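Local coordinates for ForH (Streptomyces kaniharaensis, PDB 6NKO), which is of unestablished activity but belongs to formycin A biosynthesis and probably resembles the IMP cyclohydrolase part of the purine-pathway enzyme PurH, at residues A[52-55]-A[56-60]; A[87-90]-A[91-95]; A[160-163]-A[164-167]. One frame throughout, in Å; residues are numbered along the deposited sequence.

Interaction 1: residues A[52-55]-A[56-60]; sequences GTYR and LLRDA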
loop_
_atom_site.group_PDB
_atom_site.type_symbol
_atom_site.label_atom_id
_atom_site.label_comp_id
_atom_site.label_asym_id
_atom_site.label_seq_id
_atom_site.Cartn_x
_atom_site.Cartn_y
_atom_site.Cartn_z
ATOM N N GLY A 52 1.412 -5.763 10.499
ATOM C CA GLY A 52 1.619 -7.179 10.235
ATOM C C GLY A 52 2.900 -7.451 9.470
ATOM O O GLY A 52 3.714 -8.286 9.869
ATOM N N THR A 53 3.092 -6.744 8.354
ATOM C CA THR A 53 4.283 -6.943 7.535
ATOM C C THR A 53 5.558 -6.620 8.301
ATOM O O THR A 53 6.596 -7.251 8.071
ATOM C CB THR A 53 4.198 -6.080 6.274
ATOM O OG1 THR A 53 2.850 -6.073 5.787
ATOM C CG2 THR A 53 5.111 -6.622 5.197
ATOM N N TYR A 54 5.498 -5.652 9.220
ATOM C CA TYR A 54 6.702 -5.202 9.913
ATOM C C TYR A 54 7.287 -6.308 10.781
ATOM O O TYR A 54 8.483 -6.610 10.693
ATOM C CB TYR A 54 6.391 -3.964 10.755
ATOM C CG TYR A 54 7.549 -3.482 11.602
ATOM C CD1 TYR A 54 8.581 -2.740 11.043
ATOM C CD2 TYR A 54 7.608 -3.764 12.961
ATOM C CE1 TYR A 54 9.641 -2.295 11.813
ATOM C CE2 TYR A 54 8.664 -3.324 13.737
ATOM C CZ TYR A 54 9.678 -2.591 13.157
ATOM O OH TYR A 54 10.733 -2.149 13.923
ATOM N N ARG A 55 6.458 -6.924 11.627
ATOM C CA ARG A 55 6.960 -7.941 12.546
ATOM C C ARG A 55 7.514 -9.141 11.790
ATOM O O ARG A 55 8.514 -9.738 12.206
ATOM C CB ARG A 55 5.852 -8.376 13.507
ATOM C CG ARG A 55 6.331 -9.267 14.646
ATOM C CD ARG A 55 7.010 -8.456 15.742
ATOM N NE ARG A 55 8.437 -8.278 15.487
ATOM C CZ ARG A 55 9.154 -7.252 15.935
ATOM N NH1 ARG A 55 8.580 -6.308 16.668
ATOM N NH2 ARG A 55 10.448 -7.172 15.651
ATOM N N LEU A 56 6.885 -9.500 10.671
ATOM C CA LEU A 56 7.369 -10.625 9.880
ATOM C C LEU A 56 8.717 -10.314 9.240
ATOM O O LEU A 56 9.625 -11.153 9.254
ATOM C CB LEU A 56 6.340 -10.992 8.814
ATOM C CG LEU A 56 6.779 -12.029 7.781
ATOM C CD1 LEU A 56 6.564 -13.435 8.320
ATOM C CD2 LEU A 56 6.031 -11.830 6.474
ATOM N N LEU A 57 8.867 -9.113 8.677
ATOM C CA LEU A 57 10.106 -8.780 7.982
ATOM C C LEU A 57 11.253 -8.543 8.955
ATOM O O LEU A 57 12.402 -8.881 8.647
ATOM C CB LEU A 57 9.901 -7.553 7.094
ATOM C CG LEU A 57 8.942 -7.713 5.913
ATOM C CD1 LEU A 57 8.705 -6.373 5.235
ATOM C CD2 LEU A 57 9.468 -8.737 4.918
ATOM N N ARG A 58 10.968 -7.972 10.128
ATOM C CA ARG A 58 12.027 -7.713 11.098
ATOM C C ARG A 58 12.503 -9.001 11.758
ATOM O O ARG A 58 13.700 -9.161 12.025
ATOM C CB ARG A 58 11.546 -6.714 12.151
ATOM C CG ARG A 58 11.988 -5.283 11.882
ATOM C CD ARG A 58 12.931 -4.779 12.963
ATOM N NE ARG A 58 13.581 -3.528 12.581
ATOM C CZ ARG A 58 14.852 -3.237 12.838
ATOM N NH1 ARG A 58 15.617 -4.108 13.482
ATOM N NH2 ARG A 58 15.361 -2.073 12.453
ATOM N N ASP A 59 11.583 -9.928 12.037
ATOM C CA ASP A 59 11.992 -11.229 12.555
ATOM C C ASP A 59 12.845 -11.983 11.544
ATOM O O ASP A 59 13.690 -12.799 11.928
ATOM C CB ASP A 59 10.767 -12.058 12.944
ATOM C CG ASP A 59 10.061 -11.518 14.174
ATOM O OD1 ASP A 59 10.637 -10.648 14.862
ATOM O OD2 ASP A 59 8.927 -11.962 14.451
ATOM N N ALA A 60 12.637 -11.723 10.252
ATOM C CA ALA A 60 13.475 -12.277 9.198
ATOM C C ALA A 60 14.767 -11.492 9.004
ATOM O O ALA A 60 15.545 -11.822 8.104
ATOM C CB ALA A 60 12.697 -12.331 7.879
#

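Interaction 2: residues A[87-90]-A[91-95]; sequences SVMG and GILAR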
loop_
_atom_site.group_PDB
_atom_site.type_symbol
_atom_site.label_atom_id
_atom_site.label_comp_id
_atom_site.label_asym_id
_atom_site.label_seq_id
_atom_site.Cartn_x
_atom_site.Cartn_y
_atom_site.Cartn_z
ATOM N N SER A 87 1.873 13.421 5.906
ATOM C CA SER A 87 3.157 12.930 5.414
ATOM C C SER A 87 2.988 11.708 4.517
ATOM O O SER A 87 3.614 11.620 3.453
ATOM C CB SER A 87 4.077 12.612 6.591
ATOM O OG SER A 87 4.539 13.798 7.212
ATOM N N VAL A 88 2.149 10.753 4.920
ATOM C CA VAL A 88 1.975 9.544 4.121
ATOM C C VAL A 88 1.107 9.822 2.900
ATOM O O VAL A 88 1.494 9.522 1.765
ATOM C CB VAL A 88 1.392 8.406 4.979
ATOM C CG1 VAL A 88 0.963 7.247 4.089
ATOM C CG2 VAL A 88 2.408 7.941 6.003
ATOM N N MET A 89 -0.081 10.396 3.110
ATOM C CA MET A 89 -0.989 10.639 1.994
ATOM C C MET A 89 -0.486 11.754 1.087
ATOM O O MET A 89 -0.739 11.730 -0.123
ATOM C CB MET A 89 -2.389 10.963 2.517
ATOM C CG MET A 89 -3.030 9.830 3.311
ATOM S SD MET A 89 -2.938 8.244 2.456
ATOM C CE MET A 89 -3.965 8.576 1.028
ATOM N N GLY A 90 0.221 12.738 1.647
ATOM C CA GLY A 90 0.845 13.747 0.809
ATOM C C GLY A 90 1.975 13.178 -0.026
ATOM O O GLY A 90 2.155 13.562 -1.185
ATOM N N GLY A 91 2.746 12.251 0.545
ATOM C CA GLY A 91 3.811 11.610 -0.206
ATOM C C GLY A 91 3.319 10.796 -1.384
ATOM O O GLY A 91 4.098 10.513 -2.301
ATOM N N ILE A 92 2.044 10.422 -1.384
ATOM C CA ILE A 92 1.454 9.646 -2.466
ATOM C C ILE A 92 0.737 10.538 -3.473
ATOM O O ILE A 92 0.837 10.317 -4.681
ATOM C CB ILE A 92 0.495 8.582 -1.889
ATOM C CG1 ILE A 92 1.264 7.556 -1.057
ATOM C CG2 ILE A 92 -0.279 7.892 -3.000
ATOM C CD1 ILE A 92 0.395 6.793 -0.078
ATOM N N LEU A 93 0.022 11.559 -2.997
ATOM C CA LEU A 93 -0.867 12.332 -3.854
ATOM C C LEU A 93 -0.229 13.590 -4.427
ATOM O O LEU A 93 -0.759 14.139 -5.401
ATOM C CB LEU A 93 -2.130 12.728 -3.084
ATOM C CG LEU A 93 -3.014 11.583 -2.592
ATOM C CD1 LEU A 93 -4.113 12.101 -1.673
ATOM C CD2 LEU A 93 -3.604 10.830 -3.772
ATOM N N ALA A 94 0.875 14.066 -3.854
ATOM C CA ALA A 94 1.451 15.332 -4.289
ATOM C C ALA A 94 1.908 15.256 -5.740
ATOM O O ALA A 94 2.501 14.263 -6.171
ATOM C CB ALA A 94 2.625 15.720 -3.392
ATOM N N ARG A 95 1.625 16.319 -6.493
ATOM C CA ARG A 95 1.976 16.395 -7.904
ATOM C C ARG A 95 3.426 16.854 -8.050
ATOM O O ARG A 95 4.173 16.965 -7.073
ATOM C CB ARG A 95 1.017 17.333 -8.638
ATOM C CG ARG A 95 -0.270 16.674 -9.119
ATOM C CD ARG A 95 -1.283 16.565 -7.987
ATOM N NE ARG A 95 -2.650 16.856 -8.414
ATOM C CZ ARG A 95 -3.157 18.079 -8.536
ATOM N NH1 ARG A 95 -2.410 19.140 -8.258
ATOM N NH2 ARG A 95 -4.414 18.244 -8.928
#

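Interaction 3: residues A[160-163]-A[164-167]; sequences SDPD and DYDD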
loop_
_atom_site.group_PDB
_atom_site.type_symbol
_atom_site.label_atom_id
_atom_site.label_comp_id
_atom_site.label_asym_id
_atom_site.label_seq_id
_atom_site.Cartn_x
_atom_site.Cartn_y
_atom_site.Cartn_z
ATOM N N SER A 160 -0.607 -4.585 -5.860
ATOM C CA SER A 160 -1.588 -5.286 -5.039
ATOM C C SER A 160 -1.425 -6.793 -5.179
ATOM O O SER A 160 -1.255 -7.500 -4.182
ATOM C CB SER A 160 -3.014 -4.875 -5.425
ATOM O OG SER A 160 -3.960 -5.349 -4.476
ATOM N N ASP A 161 -1.479 -7.281 -6.410
ATOM C CA ASP A 161 -1.369 -8.709 -6.687
ATOM C C ASP A 161 0.058 -9.189 -6.456
ATOM O O ASP A 161 0.983 -8.698 -7.117
ATOM C CB ASP A 161 -1.802 -8.989 -8.128
ATOM C CG ASP A 161 -1.939 -10.473 -8.428
ATOM O OD1 ASP A 161 -1.808 -11.294 -7.499
ATOM O OD2 ASP A 161 -2.189 -10.817 -9.602
ATOM N N PRO A 162 0.287 -10.142 -5.546
ATOM C CA PRO A 162 1.653 -10.652 -5.330
ATOM C C PRO A 162 2.288 -11.285 -6.563
ATOM O O PRO A 162 3.493 -11.565 -6.534
ATOM C CB PRO A 162 1.469 -11.686 -4.210
ATOM C CG PRO A 162 0.211 -11.266 -3.508
ATOM C CD PRO A 162 -0.675 -10.691 -4.576
ATOM N N ASP A 163 1.531 -11.520 -7.635
ATOM C CA ASP A 163 2.109 -12.031 -8.870
ATOM C C ASP A 163 2.771 -10.943 -9.706
ATOM O O ASP A 163 3.436 -11.263 -10.697
ATOM C CB ASP A 163 1.036 -12.738 -9.702
ATOM C CG ASP A 163 0.593 -14.051 -9.086
ATOM O OD1 ASP A 163 1.424 -14.708 -8.421
ATOM O OD2 ASP A 163 -0.585 -14.425 -9.261
ATOM N N ASP A 164 2.607 -9.676 -9.333
ATOM C CA ASP A 164 3.249 -8.565 -10.022
ATOM C C ASP A 164 4.547 -8.127 -9.357
ATOM O O ASP A 164 5.237 -7.256 -9.894
ATOM C CB ASP A 164 2.293 -7.368 -10.105
ATOM C CG ASP A 164 1.031 -7.678 -10.889
ATOM O OD1 ASP A 164 1.118 -8.405 -11.900
ATOM O OD2 ASP A 164 -0.050 -7.191 -10.495
ATOM N N TYR A 165 4.895 -8.711 -8.206
ATOM C CA TYR A 165 6.043 -8.232 -7.441
ATOM C C TYR A 165 7.341 -8.422 -8.213
ATOM O O TYR A 165 8.181 -7.516 -8.273
ATOM C CB TYR A 165 6.129 -8.958 -6.094
ATOM C CG TYR A 165 5.039 -8.637 -5.093
ATOM C CD1 TYR A 165 3.970 -7.810 -5.425
ATOM C CD2 TYR A 165 5.080 -9.172 -3.811
ATOM C CE1 TYR A 165 2.976 -7.526 -4.506
ATOM C CE2 TYR A 165 4.092 -8.893 -2.888
ATOM C CZ TYR A 165 3.043 -8.072 -3.240
ATOM O OH TYR A 165 2.057 -7.796 -2.320
ATOM N N ASP A 166 7.522 -9.602 -8.812
ATOM C CA ASP A 166 8.812 -9.952 -9.400
ATOM C C ASP A 166 9.147 -9.059 -10.589
ATOM O O ASP A 166 10.262 -8.533 -10.684
ATOM C CB ASP A 166 8.818 -11.424 -9.813
ATOM C CG ASP A 166 10.223 -11.986 -9.935
ATOM O OD1 ASP A 166 11.093 -11.602 -9.125
ATOM O OD2 ASP A 166 10.459 -12.807 -10.846
ATOM N N ASP A 167 8.197 -8.877 -11.509
ATOM C CA ASP A 167 8.466 -8.061 -12.691
ATOM C C ASP A 167 8.843 -6.636 -12.305
ATOM O O ASP A 167 9.723 -6.029 -12.927
ATOM C CB ASP A 167 7.254 -8.059 -13.620
ATOM C CG ASP A 167 7.346 -6.987 -14.693
ATOM O OD1 ASP A 167 6.341 -6.280 -14.919
ATOM O OD2 ASP A 167 8.426 -6.851 -15.308
HETATM O O HOH W 1 -0.854 -5.430 -8.430
HETATM O O HOH W 2 5.534 -12.184 -8.052
#

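Interaction 1: residues A[52-55]-A[56-60]
Tyr54 and Arg58, one helical turn apart, run side by side and point the same way, the arginine laying its aliphatic part over the phenol ring. Arg58 CG sits 4.1 Å from the centroid of the Tyr54 ring, over one face but shifted toward the rim, which makes a CH-pi contact. The guanidinium is not stacked: its plane is turned 49° from the ring. With Tyr54 CG anti to the backbone N (chi1 175°), the ring lies against the next turn, where an arginine offers methylene groups to the aromatic face and carries its charge onward to the exposed surface.

Arg55 and Asp59 meet differently, crossing at about a right angle. The Arg55 chain bends at chi2 and chi3, which brings NE back to 3.3 Å from Asp59 OD1 in a salt bridge that is also a hydrogen bond. NE reaches the oxygen from above the carboxylate plane, and the N-H...O angle is 147°. Both residues are exposed, where an oppositely charged i, i+4 pair can bond along the helix surface.

Both pairs belong to helix 51-59, the crossover helix of a beta-alpha-beta unit between parallel strands 46-49 and 65-66 in the MGS-like domain. Arg66 touches both Tyr54 and Arg55, while Val64 packs on Tyr54 and Leu57.

On the buried flank Thr53 and Leu57 also lie alongside each other, Thr53 CG2 being 3.6 Å from Leu57 CD1. Their methyl groups suit this side, where Thr53 meets Ile33 and Leu57 meets Ala37 of helix 33-42. Backbone bonds join the same i to i+4 pairs: Arg58 N is 2.9 Å from Tyr54 O, and Asp59 N is 3.1 Å from Arg55 O.

Interaction 2: residues A[87-90]-A[91-95]
Ser87 reaches Gly91 through its backbone alone: Gly91 N donates to Ser87 O at 3.1 Å. Val88 comes next, its CG1 lying 4.2 Å from Ile92 CD1. A branched pair suits this buried flank, where Met145 of helix 141-151 touches both residues. Ile92 CG1 is anti to its own carbonyl carbon (chi1 -65°), which swings the CG1-CD1 arm back over Val88 O. The bond from Ile92 N to that oxygen is weak, and so is its second bond, to Met89 O.

Met89 spreads its flexible thioether over two neighbours, SD standing 4.4 Å from Ile92 CD1 and CE the same distance from Leu93 CD1. Its carbonyl oxygen takes a firmer bond from Leu93 N, at 3.0 Å. Gly90 adds no side chain, and its O receives Ala94 N at 3.0 Å.

Ala94 is the first residue to leave helical angles. Around this last turn, Arg111 bonds to the carbonyls of Gly91 and Ala94, and Asn152 to those of Ile92 and Ala94. This is the C-terminal end of helix 86-93, where carbonyls lacking further helical partners are met by side chains from elsewhere in the chain.

Interaction 3: residues A[160-163]-A[164-167]
Pro162 and Tyr165 make the main apolar contact, lying side by side and pointing the same way. Pro162 CA stands over the centre of the phenol ring, 3.5 Å from its centroid and 12° off the ring normal, a well-centred CH-pi interaction. The proline ring adds a looser touch, CB lying 4.1 Å from Tyr165 CE2. Proline suits the turn because its ring holds phi near the value needed here, and tyrosine offers a broad flat face to the C-H of the proline CA. Ile33 and Leu36 of helix 33-42 also pack against the tyrosine.

Among the direct hydrogen bonds, Asp164 N donates to Asp161 O at 2.9 Å, almost straight at 167° but from above the carbonyl plane. This closes the turn leading from strand 157-159 into helix 165-174. A weak bond from Asp163 N to Asp161 OD1 braces the same turn.

Two waters extend the network. One accepts from Ser160 N and donates to Asp164 OD2 at 2.8 Å; the other donates to Pro162 O and accepts weakly from Asp166 N.

The charged contacts centre on two carboxylates. Asp161 OD2 and Asp164 OD2 are 4.3 Å apart, a separation that would be costly for two bare anions. Lys193 NZ of helix 184-212 forms a salt bridge with each, while Asp163 OD1 pairs with Arg31 instead. The shared lysine probably offsets the repulsion and helps both aspartates stay ionised, and through these two salt bridges the acidic turn is joined to the long C-terminal helix.

Overall arrangement
The three contacts follow one another along the chain; none nests in or crosses another, and each closes just a turn of a helix or the entry to one. Interaction 1 lies on the crossover helix between strands 46-49 and 65-66, on one edge of the five-stranded parallel sheet. Interaction 2 comes later, in helix 86-93, which packs against helix 141-151. Interaction 3 follows strand 157-159, at the other edge, and leads into helix 165-174, with salt bridges to helix 184-212. Interactions 2 and 3 lie on opposite sides of the chain's centre, their centres 23 Å apart. Interactions 1 and 3 come within about 8 Å at their nearest atoms, and both touch Ile33 of helix 33-42.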